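Local coordinates for ficolin-3 (Homo sapiens, PDB 2J5Z), which is a fibrinogen-like lectin that binds galactose and probably recognises sugars on foreign surfaces in innate immunity, at residues Trp52-Arg57 with Arg215-Leu220; Thr24-Tyr29 with Cys43-Glu48. All coordinates share one frame; numbering follows the deposited sequence. Where two conformers were deposited one is given.

Read from the N terminus, the two contacts close in series, neither enclosing the other. Contact 2 comes first: T24-Y29 meets C43-E48 at the base of the hairpin of strands 28-32 and 38-44, closing a loop of only 13 residues near the edge of the chain. The chain then enters strand 52-58, which pairs antiparallel with the C-terminal strand 215-220 after 157 intervening residues, forming contact 1 near the centre of the chain. Those residues include the calcium site and the galactose pocket. Strands 38-44 and 52-58 are sheet neighbours, so both contacts reach the same antiparallel sheet, and a salt bridge from R217 NH2 to D44 OD2 joins them directly.

Contact 1 (Trp52-Arg57 with Arg215-Leu220); sequences WLVFQR and RVRMML
The carbonyl oxygen of M218 is gripped by two backbone N-H groups: F55 N bonds to M218 O at 2.9 Å, nearly along the C=O axis, and Q56 N reaches the same M218 O in a weak bond of 3.4 Å. With F55 and Q56 both facing M218, this is a classic beta bulge. The ladder resumes on either side, with M218 N bonded to Q56 O at 3.0 Å and, beyond V54, L53 N to L220 O at 2.7 Å. Strand 215-220 lies between strands 52-58 and 101-106 in the buried centre of the fibrinogen-like domain, with L90 of helix 87-94 against F55 and L220. F55 takes the crowded rotamer, CG between the backbone N and carbonyl carbon (chi1 66°). Its ring thus reaches the neighbouring strand: M218 CB lies over one face in a CH-pi contact, 3.9 Å from the F55 centroid, while L220 CG approaches F55 CE2 at 3.6 Å. M219 is also crowded at chi1 (48°), and its chain bends twice, packing CE 3.4 Å from W52 CB and bringing SD obliquely to 5.2 Å from the centroid of the W52 five-membered ring, a Met-aromatic contact. Q56 NE2 bonds to N186, but the buried OE1 has no polar partner in the model. R57 and R217 run side by side, their guanidinium planes 9° apart, and one water accepts from both NH1 atoms. D44 and E104 bind R217, while E80 of the second subunit pairs with R57, whose NE bonds to S81. These acids probably offset the repulsion between the two arginines.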
loop_
_atom_site.group_PDB
_atom_site.type_symbol
_atom_site.label_atom_id
_atom_site.label_comp_id
_atom_site.label_asym_id
_atom_site.label_seq_id
_atom_site.Cartn_x
_atom_site.Cartn_y
_atom_site.Cartn_z
ATOM N N TRP A 52 12.155 -7.305 11.282
ATOM C CA TRP A 52 12.644 -8.007 10.085
ATOM C C TRP A 52 12.627 -7.138 8.835
ATOM O O TRP A 52 11.616 -6.535 8.510
ATOM C CB TRP A 52 11.796 -9.238 9.796
ATOM C CG TRP A 52 11.844 -10.294 10.857
ATOM C CD1 TRP A 52 10.986 -10.441 11.909
ATOM C CD2 TRP A 52 12.769 -11.373 10.937
ATOM N NE1 TRP A 52 11.330 -11.532 12.649
ATOM C CE2 TRP A 52 12.422 -12.132 12.076
ATOM C CE3 TRP A 52 13.858 -11.773 10.165
ATOM C CZ2 TRP A 52 13.131 -13.264 12.461
ATOM C CZ3 TRP A 52 14.575 -12.903 10.559
ATOM C CH2 TRP A 52 14.202 -13.634 11.693
ATOM N N LEU A 53 13.746 -7.111 8.114
ATOM C CA LEU A 53 13.813 -6.406 6.843
ATOM C C LEU A 53 13.451 -7.406 5.748
ATOM O O LEU A 53 14.189 -8.354 5.495
ATOM C CB LEU A 53 15.229 -5.858 6.618
ATOM C CG LEU A 53 15.428 -4.737 5.596
ATOM C CD1 LEU A 53 16.846 -4.165 5.755
ATOM C CD2 LEU A 53 15.161 -5.239 4.169
ATOM N N VAL A 54 12.311 -7.194 5.100
ATOM C CA VAL A 54 11.841 -8.100 4.062
ATOM C C VAL A 54 12.427 -7.673 2.735
ATOM O O VAL A 54 12.130 -6.571 2.252
ATOM C CB VAL A 54 10.306 -8.092 3.965
ATOM C CG1 VAL A 54 9.813 -9.075 2.870
ATOM C CG2 VAL A 54 9.692 -8.418 5.344
ATOM N N PHE A 55 13.250 -8.532 2.136
ATOM C CA PHE A 55 13.939 -8.124 0.908
ATOM C C PHE A 55 13.422 -8.806 -0.358
ATOM O O PHE A 55 13.828 -8.447 -1.461
ATOM C CB PHE A 55 15.473 -8.275 1.029
ATOM C CG PHE A 55 15.975 -9.711 1.158
ATOM C CD1 PHE A 55 16.300 -10.461 0.029
ATOM C CD2 PHE A 55 16.189 -10.271 2.414
ATOM C CE1 PHE A 55 16.775 -11.779 0.146
ATOM C CE2 PHE A 55 16.681 -11.580 2.546
ATOM C CZ PHE A 55 16.982 -12.329 1.407
ATOM N N GLN A 56 12.565 -9.815 -0.194
ATOM C CA GLN A 56 11.942 -10.494 -1.343
ATOM C C GLN A 56 10.530 -10.916 -0.956
ATOM O O GLN A 56 10.290 -11.316 0.173
ATOM C CB GLN A 56 12.758 -11.724 -1.763
ATOM C CG GLN A 56 12.310 -12.362 -3.102
ATOM C CD GLN A 56 11.418 -13.602 -2.945
ATOM O OE1 GLN A 56 10.732 -13.781 -1.942
ATOM N NE2 GLN A 56 11.432 -14.454 -3.957
ATOM N N ARG A 57 9.591 -10.806 -1.893
ATOM C CA ARG A 57 8.231 -11.190 -1.592
ATOM C C ARG A 57 7.574 -11.641 -2.889
ATOM O O ARG A 57 7.684 -10.954 -3.904
ATOM C CB ARG A 57 7.490 -9.998 -0.972
ATOM C CG ARG A 57 6.108 -10.276 -0.454
ATOM C CD ARG A 57 5.681 -9.160 0.520
ATOM N NE ARG A 57 5.386 -7.904 -0.163
ATOM C CZ ARG A 57 4.970 -6.802 0.453
ATOM N NH1 ARG A 57 4.822 -6.793 1.770
ATOM N NH2 ARG A 57 4.709 -5.705 -0.241
ATOM N N ARG A 215 2.835 -18.076 -1.847
ATOM C CA ARG A 215 3.423 -16.873 -1.254
ATOM C C ARG A 215 4.772 -17.193 -0.630
ATOM O O ARG A 215 4.920 -18.203 0.056
ATOM C CB ARG A 215 2.511 -16.300 -0.172
ATOM C CG ARG A 215 1.094 -15.952 -0.645
ATOM C CD ARG A 215 0.218 -15.521 0.526
ATOM N NE ARG A 215 0.772 -14.354 1.201
ATOM C CZ ARG A 215 0.389 -13.101 0.971
ATOM N NH1 ARG A 215 -0.562 -12.842 0.080
ATOM N NH2 ARG A 215 0.954 -12.104 1.636
ATOM N N VAL A 216 5.751 -16.324 -0.852
ATOM C CA VAL A 216 7.072 -16.509 -0.259
ATOM C C VAL A 216 7.554 -15.166 0.271
ATOM O O VAL A 216 7.246 -14.137 -0.316
ATOM C CB VAL A 216 8.082 -16.989 -1.336
ATOM C CG1 VAL A 216 9.487 -17.077 -0.755
ATOM C CG2 VAL A 216 7.645 -18.337 -1.929
ATOM N N ARG A 217 8.308 -15.164 1.366
ATOM C CA ARG A 217 9.040 -13.952 1.767
ATOM C C ARG A 217 10.426 -14.356 2.213
ATOM O O ARG A 217 10.592 -15.438 2.763
ATOM C CB ARG A 217 8.360 -13.207 2.915
ATOM C CG ARG A 217 6.935 -12.727 2.637
ATOM C CD ARG A 217 6.513 -11.691 3.666
ATOM N NE ARG A 217 6.476 -12.191 5.039
ATOM C CZ ARG A 217 6.270 -11.403 6.088
ATOM N NH1 ARG A 217 6.091 -10.104 5.899
ATOM N NH2 ARG A 217 6.231 -11.896 7.316
ATOM N N MET A 218 11.415 -13.493 1.971
ATOM C CA MET A 218 12.754 -13.681 2.550
ATOM C C MET A 218 13.097 -12.445 3.361
ATOM O O MET A 218 12.928 -11.315 2.888
ATOM C CB MET A 218 13.806 -13.899 1.454
ATOM C CG MET A 218 13.448 -14.992 0.432
ATOM S SD MET A 218 14.676 -15.171 -0.898
ATOM C CE MET A 218 16.028 -15.984 -0.045
ATOM N N MET A 219 13.599 -12.638 4.578
ATOM C CA MET A 219 13.721 -11.507 5.482
ATOM C C MET A 219 14.936 -11.634 6.400
ATOM O O MET A 219 15.375 -12.744 6.697
ATOM C CB MET A 219 12.428 -11.354 6.299
ATOM C CG MET A 219 11.926 -12.648 6.923
ATOM S SD MET A 219 10.101 -12.774 7.081
ATOM C CE MET A 219 9.823 -11.494 8.258
ATOM N N LEU A 220 15.464 -10.491 6.829
ATOM C CA LEU A 220 16.668 -10.419 7.658
ATOM C C LEU A 220 16.456 -9.673 8.959
ATOM O O LEU A 220 15.733 -8.663 9.016
ATOM C CB LEU A 220 17.770 -9.659 6.898
ATOM C CG LEU A 220 18.178 -10.183 5.536
ATOM C CD1 LEU A 220 19.188 -9.226 4.910
ATOM C CD2 LEU A 220 18.742 -11.598 5.645
HETATM O O HOH W 1 4.774 -8.915 3.691
#

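Contact 2 (Thr24-Tyr29 with Cys43-Glu48); sequences TLSGWY and CDMDTE
The base of the beta hairpin formed by strands 28-32 and 38-44, followed at once by an Asx turn, is the setting of this contact. G27 and C43 form a hydrogen-bonded antiparallel pair, with G27 N to C43 O at 3.0 Å and C43 N to G27 O at 2.9 Å, both in the carbonyl plane. The chain turns a corner at G27, whose very extended backbone (phi 161°) would press a side chain against the preceding carbonyl. Just before the corner, S26 OG, beside its own backbone N (chi1 -55°), takes the place of a backbone carbonyl and accepts from M45 N at 2.8 Å; a water 2.6 Å from S26 OG gives a weak bond to D44 OD1. D44 sends its carboxylate anti to the backbone N (chi1 178°), where OD1 takes two amides. D46 N comes nearly along the C-O axis of D44 OD1 at 2.8 Å, and T47 N from above the carboxylate plane at 2.9 Å from that OD1, fixing the turn; the other oxygen pairs with R217. Y29 folds back alongside its own segment, its OH giving a short 2.6 Å bond to L25 O, which lies at the ring edge. This stations Y29 CD2 3.9 Å from C43 CB, with the cysteine sulfur oblique to the ring. C43 is disulfide-bonded to C15 of helix 15-20, and Y29 and M45 both rest on L18 of that helix. L25 and S26 extend the sheet as a parallel ladder into the second subunit, while D44 borders strand 52-58.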
loop_
_atom_site.group_PDB
_atom_site.type_symbol
_atom_site.label_atom_id
_atom_site.label_comp_id
_atom_site.label_asym_id
_atom_site.label_seq_id
_atom_site.Cartn_x
_atom_site.Cartn_y
_atom_site.Cartn_z
ATOM N N THR A 24 6.009 0.556 15.390
ATOM C CA THR A 24 5.448 -0.769 15.645
ATOM C C THR A 24 4.547 -1.348 14.557
ATOM O O THR A 24 4.103 -2.502 14.674
ATOM C CB THR A 24 4.650 -0.758 16.949
ATOM O OG1 THR A 24 3.734 0.337 16.906
ATOM C CG2 THR A 24 5.574 -0.579 18.137
ATOM N N LEU A 25 4.264 -0.579 13.510
ATOM C CA LEU A 25 3.444 -1.089 12.407
ATOM C C LEU A 25 4.308 -1.526 11.225
ATOM O O LEU A 25 5.121 -0.748 10.730
ATOM C CB LEU A 25 2.454 -0.017 11.944
ATOM C CG LEU A 25 1.059 0.023 12.595
ATOM C CD1 LEU A 25 1.003 -0.585 13.983
ATOM C CD2 LEU A 25 0.405 1.414 12.553
ATOM N N SER A 26 4.125 -2.753 10.757
ATOM C CA SER A 26 4.863 -3.191 9.564
ATOM C C SER A 26 4.580 -2.297 8.365
ATOM O O SER A 26 3.462 -1.805 8.191
ATOM C CB SER A 26 4.511 -4.640 9.220
ATOM O OG SER A 26 4.736 -5.472 10.340
ATOM N N GLY A 27 5.586 -2.052 7.528
ATOM C CA GLY A 27 5.336 -1.244 6.348
ATOM C C GLY A 27 6.638 -0.690 5.807
ATOM O O GLY A 27 7.714 -1.125 6.217
ATOM N N TRP A 28 6.532 0.299 4.931
ATOM C CA TRP A 28 7.717 0.863 4.257
ATOM C C TRP A 28 8.356 1.990 5.078
ATOM O O TRP A 28 7.683 2.939 5.507
ATOM C CB TRP A 28 7.357 1.311 2.834
ATOM C CG TRP A 28 7.064 0.118 1.977
ATOM C CD1 TRP A 28 5.854 -0.495 1.801
ATOM C CD2 TRP A 28 8.019 -0.654 1.237
ATOM N NE1 TRP A 28 5.995 -1.592 0.983
ATOM C CE2 TRP A 28 7.311 -1.711 0.618
ATOM C CE3 TRP A 28 9.394 -0.532 1.007
ATOM C CZ2 TRP A 28 7.941 -2.660 -0.188
ATOM C CZ3 TRP A 28 10.020 -1.471 0.198
ATOM C CH2 TRP A 28 9.291 -2.518 -0.396
ATOM N N TYR A 29 9.658 1.863 5.307
ATOM C CA TYR A 29 10.419 2.821 6.095
ATOM C C TYR A 29 11.714 3.121 5.362
ATOM O O TYR A 29 12.179 2.308 4.592
ATOM C CB TYR A 29 10.795 2.231 7.442
ATOM C CG TYR A 29 9.628 2.041 8.385
ATOM C CD1 TYR A 29 9.297 3.020 9.304
ATOM C CD2 TYR A 29 8.862 0.884 8.342
ATOM C CE1 TYR A 29 8.227 2.853 10.180
ATOM C CE2 TYR A 29 7.795 0.704 9.203
ATOM C CZ TYR A 29 7.487 1.697 10.116
ATOM O OH TYR A 29 6.423 1.534 10.969
ATOM N N CYS A 43 9.667 -3.195 6.586
ATOM C CA CYS A 43 9.971 -3.760 7.902
ATOM C C CYS A 43 8.763 -4.529 8.400
ATOM O O CYS A 43 7.655 -3.985 8.430
ATOM C CB CYS A 43 10.271 -2.660 8.904
ATOM S SG CYS A 43 11.785 -1.728 8.581
ATOM N N ASP A 44 8.975 -5.786 8.771
ATOM C CA ASP A 44 7.911 -6.555 9.424
ATOM C C ASP A 44 8.128 -6.382 10.914
ATOM O O ASP A 44 9.113 -6.868 11.467
ATOM C CB ASP A 44 7.968 -8.027 9.016
ATOM C CG ASP A 44 6.908 -8.872 9.710
ATOM O OD1 ASP A 44 6.487 -8.515 10.828
ATOM O OD2 ASP A 44 6.503 -9.905 9.128
ATOM N N MET A 45 7.213 -5.670 11.561
ATOM C CA MET A 45 7.379 -5.321 12.963
ATOM C C MET A 45 6.594 -6.245 13.885
ATOM O O MET A 45 6.500 -5.989 15.083
ATOM C CB MET A 45 6.934 -3.880 13.200
ATOM C CG MET A 45 7.723 -2.830 12.397
ATOM S SD MET A 45 9.499 -3.068 12.612
ATOM C CE MET A 45 10.085 -1.401 12.263
ATOM N N ASP A 46 6.047 -7.329 13.338
ATOM C CA ASP A 46 5.122 -8.171 14.108
ATOM C C ASP A 46 5.492 -9.658 14.191
ATOM O O ASP A 46 5.378 -10.268 15.258
ATOM C CB ASP A 46 3.688 -7.997 13.593
ATOM C CG ASP A 46 2.645 -8.232 14.677
ATOM O OD1 ASP A 46 2.997 -8.835 15.715
ATOM O OD2 ASP A 46 1.486 -7.804 14.497
ATOM N N THR A 47 5.924 -10.251 13.081
ATOM C CA THR A 47 6.267 -11.665 13.087
ATOM C C THR A 47 7.518 -11.972 13.895
ATOM O O THR A 47 8.562 -11.346 13.710
ATOM C CB THR A 47 6.364 -12.258 11.664
ATOM O OG1 THR A 47 7.679 -12.063 11.146
ATOM C CG2 THR A 47 5.341 -11.622 10.750
ATOM N N GLU A 48 7.390 -12.924 14.818
ATOM C CA GLU A 48 8.532 -13.445 15.561
ATOM C C GLU A 48 9.238 -12.358 16.367
ATOM O O GLU A 48 10.460 -12.368 16.505
ATOM C CB GLU A 48 9.523 -14.094 14.592
ATOM C CG GLU A 48 10.303 -15.256 15.165
ATOM C CD GLU A 48 9.643 -16.584 14.874
ATOM O OE1 GLU A 48 8.465 -16.771 15.259
ATOM O OE2 GLU A 48 10.310 -17.444 14.253
HETATM O O HOH W 2 3.374 -5.233 14.751
HETATM O O HOH W 3 4.735 -4.237 16.522
HETATM O O HOH W 4 3.375 -7.627 9.812
#